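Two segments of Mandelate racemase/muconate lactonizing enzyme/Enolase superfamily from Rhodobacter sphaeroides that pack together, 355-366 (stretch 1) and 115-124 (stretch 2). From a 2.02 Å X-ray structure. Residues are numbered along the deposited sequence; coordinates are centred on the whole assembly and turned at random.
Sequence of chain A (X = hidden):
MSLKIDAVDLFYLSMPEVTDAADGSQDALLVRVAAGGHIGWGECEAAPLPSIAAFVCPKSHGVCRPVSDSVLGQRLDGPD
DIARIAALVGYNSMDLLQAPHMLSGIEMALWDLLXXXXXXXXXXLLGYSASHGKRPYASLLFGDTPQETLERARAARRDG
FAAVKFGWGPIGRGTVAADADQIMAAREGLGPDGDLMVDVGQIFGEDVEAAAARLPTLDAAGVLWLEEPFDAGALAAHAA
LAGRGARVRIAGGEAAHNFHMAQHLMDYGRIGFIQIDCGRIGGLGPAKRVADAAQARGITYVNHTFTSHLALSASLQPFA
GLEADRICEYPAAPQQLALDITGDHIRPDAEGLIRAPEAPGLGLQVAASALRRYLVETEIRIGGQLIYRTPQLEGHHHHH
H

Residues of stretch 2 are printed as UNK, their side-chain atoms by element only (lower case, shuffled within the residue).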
# COMPACT_ATOMS: atom_id res chain seq x y z
N ARG A 355 23.91 14.68 13.12
CA ARG A 355 24.33 13.77 12.06
C ARG A 355 23.97 12.35 12.39
O ARG A 355 23.72 12.02 13.56
CB ARG A 355 25.83 13.94 11.75
CG ARG A 355 26.80 13.42 12.81
CD ARG A 355 28.20 13.93 12.54
NE ARG A 355 28.24 15.38 12.71
CZ ARG A 355 28.93 16.22 11.95
NH1 ARG A 355 29.65 15.75 10.93
NH2 ARG A 355 28.90 17.53 12.20
N ALA A 356 23.89 11.53 11.35
CA ALA A 356 23.81 10.09 11.50
C ALA A 356 25.00 9.70 12.39
O ALA A 356 26.16 10.02 12.07
CB ALA A 356 23.89 9.41 10.14
N PRO A 357 24.72 9.07 13.54
CA PRO A 357 25.77 8.81 14.53
C PRO A 357 27.03 8.16 13.97
O PRO A 357 26.98 7.27 13.11
CB PRO A 357 25.07 7.90 15.54
CG PRO A 357 23.64 8.37 15.49
CD PRO A 357 23.40 8.62 14.04
N GLU A 358 28.17 8.62 14.47
CA GLU A 358 29.45 8.02 14.11
C GLU A 358 29.59 6.63 14.78
O GLU A 358 30.27 5.73 14.26
CB GLU A 358 30.61 9.02 14.34
CG GLU A 358 31.05 9.69 12.99
CD GLU A 358 31.23 11.22 13.02
OE1 GLU A 358 31.41 11.82 11.93
OE2 GLU A 358 31.20 11.84 14.11
N ALA A 359 28.86 6.42 15.86
CA ALA A 359 28.84 5.15 16.57
C ALA A 359 28.27 3.96 15.74
O ALA A 359 27.61 4.17 14.71
CB ALA A 359 28.07 5.33 17.86
N PRO A 360 28.54 2.71 16.17
CA PRO A 360 28.18 1.49 15.42
C PRO A 360 26.68 1.29 15.18
O PRO A 360 25.86 1.62 16.05
CB PRO A 360 28.71 0.35 16.31
CG PRO A 360 29.85 0.99 17.08
CD PRO A 360 29.29 2.36 17.41
N GLY A 361 26.34 0.70 14.04
CA GLY A 361 24.95 0.50 13.64
C GLY A 361 24.22 1.83 13.55
O GLY A 361 24.73 2.80 13.00
N LEU A 362 23.03 1.88 14.14
CA LEU A 362 22.26 3.12 14.22
C LEU A 362 22.78 4.05 15.32
O LEU A 362 22.30 5.18 15.45
CB LEU A 362 20.76 2.81 14.38
CG LEU A 362 20.13 2.08 13.17
CD1 LEU A 362 18.65 1.68 13.39
CD2 LEU A 362 20.26 2.92 11.88
N GLY A 363 23.72 3.57 16.13
CA GLY A 363 24.51 4.44 17.01
C GLY A 363 23.80 4.87 18.29
O GLY A 363 24.27 5.78 18.97
N LEU A 364 22.69 4.21 18.62
CA LEU A 364 21.89 4.53 19.80
C LEU A 364 21.38 3.26 20.43
O LEU A 364 21.14 2.26 19.74
CB LEU A 364 20.70 5.44 19.46
CG LEU A 364 21.07 6.81 18.87
CD1 LEU A 364 19.86 7.44 18.21
CD2 LEU A 364 21.69 7.76 19.94
N GLN A 365 21.22 3.30 21.74
CA GLN A 365 20.79 2.13 22.49
C GLN A 365 19.29 2.26 22.76
O GLN A 365 18.82 3.32 23.22
CB GLN A 365 21.58 2.08 23.81
CG GLN A 365 21.61 0.73 24.52
CD GLN A 365 22.61 -0.28 23.93
OE1 GLN A 365 22.62 -1.44 24.33
NE2 GLN A 365 23.42 0.15 22.95
N VAL A 366 18.54 1.19 22.50
CA VAL A 366 17.13 1.16 22.88
C VAL A 366 17.07 0.95 24.39
O VAL A 366 17.78 0.09 24.92
CB VAL A 366 16.33 0.08 22.07
CG1 VAL A 366 15.02 -0.28 22.74
CG2 VAL A 366 16.09 0.61 20.66
N UNK A 115 26.13 -3.45 11.90
CA UNK A 115 26.99 -2.35 12.30
C UNK A 115 27.58 -2.55 13.69
O UNK A 115 28.77 -2.33 13.90
N UNK A 116 26.75 -2.98 14.62
CA UNK A 116 27.20 -3.29 15.97
C UNK A 116 28.21 -4.44 16.00
O UNK A 116 29.22 -4.37 16.70
c UNK A 116 23.77 -2.60 17.61
n UNK A 116 23.68 -3.98 21.02
n UNK A 116 23.64 -1.80 20.29
c UNK A 116 23.68 -3.10 20.02
n UNK A 116 23.74 -3.50 18.76
c UNK A 116 26.01 -3.57 16.89
c UNK A 116 25.21 -2.29 17.21
N UNK A 117 27.96 -5.48 15.21
CA UNK A 117 28.88 -6.60 15.14
C UNK A 117 30.23 -6.15 14.57
O UNK A 117 31.27 -6.51 15.11
c UNK A 117 29.27 -8.94 14.23
c UNK A 117 28.31 -7.75 14.31
n UNK A 117 31.08 -11.84 11.43
n UNK A 117 29.65 -11.04 13.04
c UNK A 117 28.63 -10.13 13.57
n UNK A 117 29.72 -10.04 10.95
c UNK A 117 30.15 -10.97 11.81
N UNK A 118 30.19 -5.35 13.52
CA UNK A 118 31.40 -4.88 12.85
C UNK A 118 32.02 -3.60 13.42
O UNK A 118 33.00 -3.11 12.86
c UNK A 118 30.78 -5.94 10.56
c UNK A 118 32.03 -6.80 10.31
c UNK A 118 30.08 -5.58 9.24
c UNK A 118 31.12 -4.68 11.35
N UNK A 119 31.46 -3.06 14.51
CA UNK A 119 31.86 -1.74 15.03
C UNK A 119 31.91 -0.68 13.92
O UNK A 119 32.89 0.07 13.81
c UNK A 119 33.22 -1.81 15.76
o UNK A 119 33.12 -2.39 17.04
N UNK A 120 30.88 -0.64 13.07
CA UNK A 120 30.83 0.34 11.99
C UNK A 120 29.44 0.99 11.97
O UNK A 120 28.45 0.29 12.18
c UNK A 120 31.14 -0.30 10.61
N UNK A 121 29.39 2.31 11.72
CA UNK A 121 28.08 2.96 11.57
C UNK A 121 27.37 2.44 10.33
O UNK A 121 28.00 2.07 9.34
c UNK A 121 29.83 4.54 11.08
c UNK A 121 28.42 4.45 11.45
c UNK A 121 30.51 3.26 11.55
N UNK A 122 26.05 2.42 10.40
CA UNK A 122 25.21 1.94 9.33
C UNK A 122 25.51 2.69 8.03
O UNK A 122 25.56 2.07 6.97
c UNK A 122 23.72 2.03 9.71
N UNK A 123 25.73 4.00 8.12
CA UNK A 123 26.03 4.80 6.90
C UNK A 123 27.31 4.35 6.20
O UNK A 123 27.41 4.48 4.99
c UNK A 123 26.69 7.00 9.58
c UNK A 123 31.14 7.59 8.75
c UNK A 123 30.75 7.18 7.46
c UNK A 123 30.24 7.69 9.78
c UNK A 123 28.89 7.38 9.50
c UNK A 123 28.47 6.98 8.21
c UNK A 123 27.05 6.74 8.28
c UNK A 123 26.12 6.31 7.16
c UNK A 123 29.42 6.90 7.17
n UNK A 123 27.79 7.39 10.31
N UNK A 124 28.28 3.88 6.98
CA UNK A 124 29.52 3.35 6.40
C UNK A 124 29.20 2.05 5.68
O UNK A 124 29.66 1.83 4.58
c UNK A 124 30.59 3.12 7.48
O HOH W 1 23.06 0.61 18.12

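Position 115 has no side-chain atoms. Its CA lies 3.8 Å from the CA of G361. An ideal CB here would sit 2.4 Å from the CA of G361, a clash, so the close approach depends on its absence. This is G115.

Position 116 carries three carbons, a nitrogen, then a carbon bearing two more nitrogens. Its CB points sideways, but the end of the chain comes nearer to stretch 1. The CA of position 116 is 4.0 Å from P360 CB. One terminal nitrogen reaches a water that also lies near L364 O. That is an arginine, R116. R116 NH1 donates to the water oxygen at 3.3 Å, and the same water oxygen lies 3.0 Å from L364 O, within hydrogen-bonding reach.

Position 117 has the same pattern: three carbons, a nitrogen, and a carbon with two nitrogens. It points away and touches nothing on stretch 1. It is R117.

Position 118 has four carbons, forked at the second. It is exposed and makes no contact. It is L118.

Position 119 has one carbon and one oxygen. Its phi is positive, and it closes the helix in a Schellman motif. The CA of position 119 lies 4.0 Å from P360 CG. It is S119.

Position 120 has a single carbon, which points away. Its backbone makes the contact: G361 N donates to the O of position 120 at 2.8 Å. The CA of P360 also approaches the O of position 120, at 3.5 Å, as a CA-H...O contact. This is A120.

Position 121 has three carbons closing a ring onto the backbone N. It sits at the N-cap position of the next helix. The CB of position 121 is 3.4 Å from A359 O, and another of its ring carbons is 3.4 Å from E358 O. It is P121, and that second carbon is CG.

Position 122 has one carbon, pointing toward stretch 1. The N of position 122 donates to G361 O at 2.9 Å, and the CB of position 122 meets L362 CD2 at 4.2 Å. It is A122.

Position 123 has one carbon, then fused five- and six-membered rings holding eight carbons and one nitrogen. The ring nitrogen approaches P357 O at the ring edge. Ring carbons lie near A356 CB and E358 CG. Only tryptophan fits: W123. W123 NE1 donates to P357 O at 2.9 Å. W123 CD1 packs on A356 CB at 3.7 Å, and W123 CZ2 lies 3.9 Å from E358 CG.

Position 124 has one carbon and is out of reach of stretch 1. It is A124.

The contact centres on G361. Its N and O both bond to stretch 2 backbone, forming a single bridge with P121. G361 belongs to a type II' turn from P360 to G363, and its positive phi favours glycine. W123 adds a side-chain anchor to the P357 carbonyl.

Stretch 2 115-124: GRRLSAPAWA
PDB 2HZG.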